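NAD nucleotidase (Haemophilus influenzae, PDB 3ZTV) degrades NAD to adenosine and nicotinamide riboside in the periplasm, acting as a zinc-dependent pyrophosphatase and 5'-nucleotidase of broad specificity. Local coordinates at residues 439-453 against 518-531. Residues are numbered along the deposited sequence; the frame is centred on the assembly and turned at random.
With ADN (adenosine), chain D.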
ATOM      1  N   TYR A 439      18.972 -13.373 -10.128  1.00  9.64           N
ATOM      2  CA  TYR A 439      17.787 -13.738 -10.894  1.00 11.72           C
ATOM      3  C   TYR A 439      16.866 -14.566 -10.014  1.00  9.94           C
ATOM      4  O   TYR A 439      17.319 -15.278  -9.116  1.00 11.58           O
ATOM      5  CB  TYR A 439      18.154 -14.606 -12.095  1.00 10.70           C
ATOM      6  CG  TYR A 439      18.891 -13.906 -13.213  1.00 10.43           C
ATOM      7  CD1 TYR A 439      18.273 -12.915 -13.968  1.00 10.38           C
ATOM      8  CD2 TYR A 439      20.196 -14.268 -13.547  1.00 10.59           C
ATOM      9  CE1 TYR A 439      18.935 -12.287 -14.998  1.00 11.31           C
ATOM     10  CE2 TYR A 439      20.866 -13.646 -14.585  1.00 11.88           C
ATOM     11  CZ  TYR A 439      20.224 -12.657 -15.309  1.00 11.73           C
ATOM     12  OH  TYR A 439      20.878 -12.028 -16.334  1.00 13.72           O
ATOM     13  N   LYS A 440      15.567 -14.483 -10.286  1.00 11.03           N
ATOM     14  CA  LYS A 440      14.582 -15.345  -9.641  1.00 13.70           C
ATOM     15  C   LYS A 440      14.169 -16.365 -10.694  1.00 13.07           C
ATOM     16  O   LYS A 440      13.568 -16.001 -11.700  1.00 14.30           O
ATOM     17  CB  LYS A 440      13.371 -14.523  -9.194  1.00 14.76           C
ATOM     18  CG  LYS A 440      12.318 -15.312  -8.427  1.00 16.73           C
ATOM     19  CD  LYS A 440      12.778 -15.639  -7.019  1.00 17.44           C
ATOM     20  CE  LYS A 440      11.623 -16.164  -6.180  1.00 21.90           C
ATOM     21  NZ  LYS A 440      12.064 -16.594  -4.826  1.00 23.78           N
ATOM     22  N   MET A 441      14.516 -17.632 -10.486  1.00 13.09           N
ATOM     23  CA  MET A 441      14.459 -18.610 -11.567  1.00 14.25           C
ATOM     24  C   MET A 441      14.139 -20.014 -11.068  1.00 12.71           C
ATOM     25  O   MET A 441      14.572 -20.418  -9.989  1.00 12.50           O
ATOM     26  CB  MET A 441      15.787 -18.611 -12.339  1.00 13.98           C
ATOM     27  CG  MET A 441      17.007 -18.911 -11.473  1.00 12.84           C
ATOM     28  SD  MET A 441      18.611 -18.654 -12.279  1.00 12.60           S
ATOM     29  CE  MET A 441      18.579 -19.917 -13.544  1.00 13.69           C
ATOM     30  N   GLU A 442      13.376 -20.752 -11.868  1.00 14.16           N
ATOM     31  CA  GLU A 442      12.980 -22.113 -11.518  1.00 15.08           C
ATOM     32  C   GLU A 442      14.169 -23.067 -11.418  1.00 13.95           C
ATOM     33  O   GLU A 442      15.192 -22.882 -12.080  1.00 13.69           O
ATOM     34  CB  GLU A 442      11.969 -22.656 -12.533  1.00 15.56           C
ATOM     35  CG  GLU A 442      10.580 -22.037 -12.426  1.00 18.36           C
ATOM     36  CD  GLU A 442      10.448 -20.705 -13.149  1.00 20.05           C
ATOM     37  OE1 GLU A 442      11.453 -20.202 -13.694  1.00 21.00           O
ATOM     38  OE2 GLU A 442       9.325 -20.157 -13.175  1.00 25.19           O
ATOM     39  N   GLY A 443      14.024 -24.093 -10.586  1.00 13.28           N
ATOM     40  CA  GLY A 443      15.063 -25.092 -10.420  1.00 12.70           C
ATOM     41  C   GLY A 443      15.506 -25.738 -11.720  1.00 12.83           C
ATOM     42  O   GLY A 443      16.676 -26.085 -11.877  1.00 13.20           O
ATOM     43  N   SER A 444      14.577 -25.914 -12.655  1.00 13.79           N
ATOM     44  CA  SER A 444      14.920 -26.506 -13.946  1.00 13.07           C
ATOM     45  C   SER A 444      15.940 -25.652 -14.702  1.00 14.19           C
ATOM     46  O   SER A 444      16.808 -26.174 -15.404  1.00 14.13           O
ATOM     47  CB  SER A 444      13.663 -26.713 -14.792  1.00 17.51           C
ATOM     48  OG  SER A 444      12.999 -25.479 -15.018  1.00 17.48           O
ATOM     49  N   LEU A 445      15.832 -24.335 -14.555  1.00 14.07           N
ATOM     50  CA  LEU A 445      16.773 -23.418 -15.195  1.00 12.04           C
ATOM     51  C   LEU A 445      18.119 -23.392 -14.477  1.00 11.81           C
ATOM     52  O   LEU A 445      19.153 -23.150 -15.100  1.00 11.29           O
ATOM     53  CB  LEU A 445      16.183 -22.010 -15.263  1.00 14.06           C
ATOM     54  CG  LEU A 445      14.994 -21.834 -16.210  1.00 16.48           C
ATOM     55  CD1 LEU A 445      14.337 -20.484 -15.984  1.00 16.01           C
ATOM     56  CD2 LEU A 445      15.427 -21.994 -17.658  1.00 17.89           C
ATOM     57  N   VAL A 446      18.102 -23.621 -13.169  1.00 12.15           N
ATOM     58  CA  VAL A 446      19.344 -23.734 -12.412  1.00 11.37           C
ATOM     59  C   VAL A 446      20.126 -24.938 -12.924  1.00 12.06           C
ATOM     60  O   VAL A 446      21.327 -24.845 -13.172  1.00 11.37           O
ATOM     61  CB  VAL A 446      19.104 -23.856 -10.896  1.00 11.95           C
ATOM     62  CG1 VAL A 446      20.430 -24.079 -10.161  1.00 13.14           C
ATOM     63  CG2 VAL A 446      18.397 -22.608 -10.367  1.00 12.51           C
ATOM     64  N   LYS A 447      19.437 -26.063 -13.101  1.00 12.14           N
ATOM     65  CA  LYS A 447      20.071 -27.244 -13.678  1.00 11.94           C
ATOM     66  C   LYS A 447      20.661 -26.914 -15.046  1.00 10.81           C
ATOM     67  O   LYS A 447      21.813 -27.251 -15.331  1.00 11.86           O
ATOM     68  CB  LYS A 447      19.072 -28.399 -13.802  1.00 14.06           C
ATOM     69  CG  LYS A 447      18.677 -29.049 -12.480  1.00 13.85           C
ATOM     70  CD  LYS A 447      17.678 -30.184 -12.703  1.00 14.92           C
ATOM     71  CE  LYS A 447      17.389 -30.955 -11.426  1.00 16.64           C
ATOM     72  NZ  LYS A 447      16.270 -31.939 -11.592  1.00 20.21           N
ATOM     73  N   GLN A 448      19.873 -26.246 -15.884  1.00 11.88           N
ATOM     74  CA  GLN A 448      20.315 -25.934 -17.237  1.00 12.29           C
ATOM     75  C   GLN A 448      21.558 -25.041 -17.274  1.00 11.96           C
ATOM     76  O   GLN A 448      22.449 -25.248 -18.088  1.00 11.33           O
ATOM     77  CB  GLN A 448      19.187 -25.313 -18.064  1.00 14.35           C
ATOM     78  CG  GLN A 448      19.530 -25.225 -19.535  1.00 14.39           C
ATOM     79  CD  GLN A 448      19.815 -26.588 -20.147  1.00 15.45           C
ATOM     80  OE1 GLN A 448      18.949 -27.467 -20.165  1.00 18.90           O
ATOM     81  NE2 GLN A 448      21.031 -26.770 -20.651  1.00 15.86           N
ATOM     82  N   VAL A 449      21.631 -24.042 -16.398  1.00 10.70           N
ATOM     83  CA  VAL A 449      22.804 -23.175 -16.434  1.00 11.92           C
ATOM     84  C   VAL A 449      24.074 -23.929 -16.017  1.00 10.23           C
ATOM     85  O   VAL A 449      25.145 -23.679 -16.568  1.00 10.33           O
ATOM     86  CB  VAL A 449      22.619 -21.845 -15.648  1.00 12.03           C
ATOM     87  CG1 VAL A 449      22.694 -22.069 -14.157  1.00 12.33           C
ATOM     88  CG2 VAL A 449      23.665 -20.821 -16.086  1.00 12.71           C
ATOM     89  N   LEU A 450      23.956 -24.864 -15.072  1.00 10.30           N
ATOM     90  CA  LEU A 450      25.089 -25.722 -14.711  1.00 10.73           C
ATOM     91  C   LEU A 450      25.505 -26.575 -15.904  1.00 10.15           C
ATOM     92  O   LEU A 450      26.696 -26.738 -16.177  1.00 11.64           O
ATOM     93  CB  LEU A 450      24.759 -26.622 -13.518  1.00 10.99           C
ATOM     94  CG  LEU A 450      24.498 -25.908 -12.189  1.00 11.88           C
ATOM     95  CD1 LEU A 450      24.077 -26.902 -11.109  1.00 12.57           C
ATOM     96  CD2 LEU A 450      25.723 -25.113 -11.750  1.00 13.64           C
ATOM     97  N   GLU A 451      24.521 -27.112 -16.618  1.00 10.80           N
ATOM     98  CA  GLU A 451      24.815 -27.895 -17.817  1.00 11.48           C
ATOM     99  C   GLU A 451      25.529 -27.029 -18.864  1.00 11.54           C
ATOM    100  O   GLU A 451      26.510 -27.457 -19.485  1.00 12.09           O
ATOM    101  CB  GLU A 451      23.536 -28.509 -18.397  1.00 12.20           C
ATOM    102  CG  GLU A 451      22.825 -29.531 -17.494  1.00 13.53           C
ATOM    103  CD  GLU A 451      23.419 -30.940 -17.557  1.00 11.98           C
ATOM    104  OE1 GLU A 451      24.336 -31.186 -18.372  1.00 14.73           O
ATOM    105  OE2 GLU A 451      22.936 -31.810 -16.791  1.00 13.49           O
ATOM    106  N   ASP A 452      25.032 -25.809 -19.058  1.00 11.26           N
ATOM    107  CA  ASP A 452      25.641 -24.877 -20.008  1.00 12.50           C
ATOM    108  C   ASP A 452      27.106 -24.624 -19.661  1.00 11.00           C
ATOM    109  O   ASP A 452      27.991 -24.697 -20.524  1.00 11.38           O
ATOM    110  CB  ASP A 452      24.909 -23.528 -20.001  1.00 15.05           C
ATOM    111  CG  ASP A 452      23.452 -23.626 -20.444  1.00 14.17           C
ATOM    112  OD1 ASP A 452      23.075 -24.580 -21.156  1.00 14.94           O
ATOM    113  OD2 ASP A 452      22.675 -22.713 -20.089  1.00 15.30           O
ATOM    114  N   ALA A 453      27.355 -24.309 -18.394  1.00 11.19           N
ATOM    115  CA  ALA A 453      28.698 -23.953 -17.958  1.00 13.16           C
ATOM    116  C   ALA A 453      29.677 -25.112 -18.124  1.00 11.97           C
ATOM    117  O   ALA A 453      30.796 -24.922 -18.609  1.00 11.84           O
ATOM    118  CB  ALA A 453      28.673 -23.460 -16.528  1.00 12.47           C
ATOM    119  N   ALA A 518      26.426 -13.361 -15.588  1.00 11.24           N
ATOM    120  CA  ALA A 518      25.002 -13.019 -15.603  1.00 11.21           C
ATOM    121  C   ALA A 518      24.534 -12.571 -16.993  1.00 10.67           C
ATOM    122  O   ALA A 518      23.372 -12.744 -17.351  1.00 11.98           O
ATOM    123  CB  ALA A 518      24.704 -11.948 -14.578  1.00 12.57           C
ATOM    124  N   GLY A 519      25.447 -12.000 -17.775  1.00 12.33           N
ATOM    125  CA  GLY A 519      25.123 -11.551 -19.118  1.00 15.62           C
ATOM    126  C   GLY A 519      25.319 -12.632 -20.169  1.00 16.33           C
ATOM    127  O   GLY A 519      25.132 -12.394 -21.361  1.00 18.96           O
ATOM    128  N   GLY A 520      25.703 -13.826 -19.732  1.00 13.97           N
ATOM    129  CA  GLY A 520      25.844 -14.952 -20.635  1.00 15.26           C
ATOM    130  C   GLY A 520      27.261 -15.262 -21.076  1.00 14.36           C
ATOM    131  O   GLY A 520      27.478 -16.152 -21.897  1.00 16.09           O
ATOM    132  N   LYS A 521      28.237 -14.539 -20.540  1.00 14.18           N
ATOM    133  CA  LYS A 521      29.628 -14.797 -20.895  1.00 13.99           C
ATOM    134  C   LYS A 521      30.055 -16.183 -20.401  1.00 15.21           C
ATOM    135  O   LYS A 521      29.368 -16.798 -19.581  1.00 14.69           O
ATOM    136  CB  LYS A 521      30.544 -13.715 -20.318  1.00 14.91           C
ATOM    137  CG  LYS A 521      30.198 -12.305 -20.765  1.00 20.15           C
ATOM    138  CD  LYS A 521      30.492 -12.098 -22.235  1.00 24.02           C
ATOM    139  CE  LYS A 521      30.039 -10.717 -22.685  1.00 29.87           C
ATOM    140  NZ  LYS A 521      30.524  -9.659 -21.754  1.00 31.22           N
ATOM    141  N   ASP A 522      31.182 -16.672 -20.913  1.00 16.11           N
ATOM    142  CA  ASP A 522      31.704 -17.989 -20.547  1.00 14.46           C
ATOM    143  C   ASP A 522      30.699 -19.115 -20.807  1.00 15.46           C
ATOM    144  O   ASP A 522      30.696 -20.132 -20.111  1.00 14.48           O
ATOM    145  CB  ASP A 522      32.164 -18.005 -19.085  1.00 15.48           C
ATOM    146  CG  ASP A 522      33.675 -18.151 -18.945  1.00 14.25           C
ATOM    147  OD1 ASP A 522      34.388 -18.026 -19.968  1.00 17.33           O
ATOM    148  OD2 ASP A 522      34.158 -18.386 -17.819  1.00 13.84           O
ATOM    149  N   GLY A 523      29.841 -18.925 -21.802  1.00 14.63           N
ATOM    150  CA  GLY A 523      28.899 -19.958 -22.200  1.00 14.75           C
ATOM    151  C   GLY A 523      27.723 -20.195 -21.269  1.00 13.74           C
ATOM    152  O   GLY A 523      27.025 -21.201 -21.396  1.00 15.56           O
ATOM    153  N   TYR A 524      27.488 -19.273 -20.338  1.00 13.51           N
ATOM    154  CA  TYR A 524      26.350 -19.373 -19.432  1.00 12.74           C
ATOM    155  C   TYR A 524      25.065 -18.970 -20.166  1.00 13.21           C
ATOM    156  O   TYR A 524      24.419 -17.971 -19.836  1.00 14.11           O
ATOM    157  CB  TYR A 524      26.587 -18.518 -18.180  1.00 12.79           C
ATOM    158  CG  TYR A 524      27.525 -19.157 -17.165  1.00 11.95           C
ATOM    159  CD1 TYR A 524      28.856 -19.427 -17.482  1.00 11.32           C
ATOM    160  CD2 TYR A 524      27.078 -19.484 -15.890  1.00 11.48           C
ATOM    161  CE1 TYR A 524      29.710 -20.006 -16.549  1.00 12.09           C
ATOM    162  CE2 TYR A 524      27.918 -20.062 -14.958  1.00 11.17           C
ATOM    163  CZ  TYR A 524      29.227 -20.328 -15.293  1.00 10.10           C
ATOM    164  OH  TYR A 524      30.051 -20.903 -14.360  1.00 11.12           O
ATOM    165  N   LYS A 525      24.700 -19.771 -21.164  1.00 13.99           N
ATOM    166  CA  LYS A 525      23.591 -19.457 -22.066  1.00 15.94           C
ATOM    167  C   LYS A 525      22.299 -19.103 -21.340  1.00 15.64           C
ATOM    168  O   LYS A 525      21.630 -18.125 -21.690  1.00 15.75           O
ATOM    169  CB  LYS A 525      23.347 -20.611 -23.049  1.00 17.62           C
ATOM    170  CG  LYS A 525      24.483 -20.828 -24.038  1.00 19.29           C
ATOM    171  CD  LYS A 525      24.173 -21.953 -25.017  1.00 23.30           C
ATOM    172  CE  LYS A 525      25.338 -22.190 -25.969  1.00 24.21           C
ATOM    173  NZ  LYS A 525      25.165 -23.437 -26.762  1.00 28.32           N
ATOM    174  N   THR A 526      21.944 -19.890 -20.331  1.00 15.61           N
ATOM    175  CA  THR A 526      20.698 -19.675 -19.608  1.00 13.62           C
ATOM    176  C   THR A 526      20.630 -18.281 -18.978  1.00 13.67           C
ATOM    177  O   THR A 526      19.596 -17.618 -19.066  1.00 13.99           O
ATOM    178  CB  THR A 526      20.439 -20.784 -18.556  1.00 13.04           C
ATOM    179  OG1 THR A 526      20.145 -22.021 -19.225  1.00 15.97           O
ATOM    180  CG2 THR A 526      19.277 -20.417 -17.662  1.00 15.09           C
ATOM    181  N   PHE A 527      21.713 -17.832 -18.347  1.00 12.89           N
ATOM    182  CA  PHE A 527      21.739 -16.478 -17.783  1.00 13.40           C
ATOM    183  C   PHE A 527      21.578 -15.433 -18.890  1.00 13.79           C
ATOM    184  O   PHE A 527      20.909 -14.416 -18.705  1.00 15.09           O
ATOM    185  CB  PHE A 527      23.042 -16.204 -17.023  1.00 12.09           C
ATOM    186  CG  PHE A 527      23.128 -16.867 -15.666  1.00 10.91           C
ATOM    187  CD1 PHE A 527      21.992 -17.234 -14.960  1.00 11.55           C
ATOM    188  CD2 PHE A 527      24.369 -17.098 -15.089  1.00 11.79           C
ATOM    189  CE1 PHE A 527      22.098 -17.833 -13.707  1.00 12.16           C
ATOM    190  CE2 PHE A 527      24.481 -17.690 -13.844  1.00 11.28           C
ATOM    191  CZ  PHE A 527      23.346 -18.059 -13.151  1.00 12.01           C
ATOM    192  N   GLY A 528      22.211 -15.679 -20.031  1.00 15.25           N
ATOM    193  CA  GLY A 528      22.101 -14.785 -21.170  1.00 17.02           C
ATOM    194  C   GLY A 528      20.668 -14.581 -21.623  1.00 17.52           C
ATOM    195  O   GLY A 528      20.290 -13.491 -22.052  1.00 19.84           O
ATOM    196  N   LYS A 529      19.864 -15.633 -21.524  1.00 16.40           N
ATOM    197  CA  LYS A 529      18.462 -15.561 -21.925  1.00 17.15           C
ATOM    198  C   LYS A 529      17.574 -14.900 -20.868  1.00 17.98           C
ATOM    199  O   LYS A 529      16.552 -14.290 -21.200  1.00 19.51           O
ATOM    200  CB  LYS A 529      17.930 -16.947 -22.293  1.00 20.93           C
ATOM    201  CG  LYS A 529      18.518 -17.488 -23.589  1.00 25.32           C
ATOM    202  CD  LYS A 529      18.104 -18.927 -23.845  1.00 30.14           C
ATOM    203  CE  LYS A 529      18.949 -19.545 -24.952  1.00 31.61           C
ATOM    204  NZ  LYS A 529      18.655 -20.994 -25.150  1.00 37.52           N
ATOM    205  N   LEU A 530      17.958 -15.014 -19.599  1.00 15.85           N
ATOM    206  CA  LEU A 530      17.187 -14.390 -18.526  1.00 17.02           C
ATOM    207  C   LEU A 530      17.419 -12.882 -18.491  1.00 16.77           C
ATOM    208  O   LEU A 530      16.552 -12.124 -18.059  1.00 17.26           O
ATOM    209  CB  LEU A 530      17.544 -14.990 -17.164  1.00 15.65           C
ATOM    210  CG  LEU A 530      17.544 -16.511 -17.001  1.00 16.59           C
ATOM    211  CD1 LEU A 530      17.673 -16.872 -15.535  1.00 15.38           C
ATOM    212  CD2 LEU A 530      16.296 -17.140 -17.596  1.00 17.02           C
ATOM    213  N   PHE A 531      18.598 -12.459 -18.934  1.00 16.96           N
ATOM    214  CA  PHE A 531      18.972 -11.047 -18.905  1.00 17.13           C
ATOM    215  C   PHE A 531      17.940 -10.174 -19.621  1.00 20.96           C
ATOM    216  O   PHE A 531      17.564 -10.450 -20.763  1.00 22.72           O
ATOM    217  CB  PHE A 531      20.365 -10.857 -19.515  1.00 19.70           C
ATOM    218  CG  PHE A 531      20.930  -9.475 -19.331  1.00 21.43           C
ATOM    219  CD1 PHE A 531      21.343  -9.042 -18.082  1.00 21.21           C
ATOM    220  CD2 PHE A 531      21.055  -8.615 -20.411  1.00 23.43           C
ATOM    221  CE1 PHE A 531      21.868  -7.771 -17.910  1.00 22.41           C
ATOM    222  CE2 PHE A 531      21.577  -7.343 -20.247  1.00 24.35           C
ATOM    223  CZ  PHE A 531      21.983  -6.920 -18.994  1.00 25.00           C
TER
HETATM  224  O5' ADN D1600      41.043 -15.764 -19.469  1.00 29.03           O
HETATM  225  C5' ADN D1600      39.654 -15.710 -19.804  1.00 21.36           C
HETATM  226  C4' ADN D1600      38.856 -16.387 -18.696  1.00 18.48           C
HETATM  227  O4' ADN D1600      38.927 -15.613 -17.494  1.00 17.36           O
HETATM  228  C3' ADN D1600      37.382 -16.519 -19.022  1.00 16.87           C
HETATM  229  O3' ADN D1600      37.106 -17.756 -19.687  1.00 20.38           O
HETATM  230  C2' ADN D1600      36.721 -16.462 -17.659  1.00 14.93           C
HETATM  231  O2' ADN D1600      36.646 -17.766 -17.069  1.00 16.73           O
HETATM  232  C1' ADN D1600      37.665 -15.616 -16.825  1.00 16.23           C
HETATM  233  N9  ADN D1600      37.147 -14.232 -16.750  1.00 13.80           N
HETATM  234  C8  ADN D1600      37.431 -13.204 -17.575  1.00 15.51           C
HETATM  235  N7  ADN D1600      36.767 -12.080 -17.190  1.00 15.58           N
HETATM  236  C5  ADN D1600      36.034 -12.392 -16.098  1.00 13.72           C
HETATM  237  C6  ADN D1600      35.107 -11.698 -15.175  1.00 14.88           C
HETATM  238  N6  ADN D1600      34.787 -10.393 -15.326  1.00 14.66           N
HETATM  239  N1  ADN D1600      34.577 -12.414 -14.164  1.00 12.85           N
HETATM  240  C2  ADN D1600      34.867 -13.714 -13.974  1.00 13.68           C
HETATM  241  N3  ADN D1600      35.696 -14.407 -14.768  1.00 13.23           N
HETATM  242  C4  ADN D1600      36.300 -13.808 -15.818  1.00 14.45           C
HETATM  243  O   HOH W   1      27.404 -23.465 -22.918  1.00 15.43           O
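V449 lays its CG2 methyl squarely over the F527 ring, 3.8 Å from the centroid and 5° off the normal, a CH-pi contact; with CG2 anti to the backbone N, this methyl is sent to the aromatic rings and also meets Y524 CD2. M441 SD comes to the edge of the F527 ring, a Met-aromatic contact, while its CE abuts L530 CD1. The Y439 ring takes L530 CB over one face, 3.7 Å from CE1, and is inclined 28° to F527 and slid aside, so the two rings barely overlap. Y439 OH donates to A518 O at 2.8 Å from above the carbonyl plane. One turn beyond V449, A453 CB sits off-centre over the Y524 ring, whose OH is hydrogen-bonded to A465 O. T526 enters as a knob among L445, Q448, V449 and D452. D452 OD2 accepts T526 OG1 (2.8 Å, syn side) and T526 N (2.9 Å, anti side), both tilted out of the carboxylate plane; Q448 NE2 donates to D452 OD1 from above that plane, 3.0 Å. A water bridges D452 O and G523 O, next to D522, whose carboxylate grips both adenosine ribose hydroxyls. The two T526 bonds thus join helix 443-460 to the start of helix 525-530, shortly after ribose-binding D522, while Q448, from D452's own helix, restrains OD1; together the three donors probably stabilise the carboxylate's negative charge.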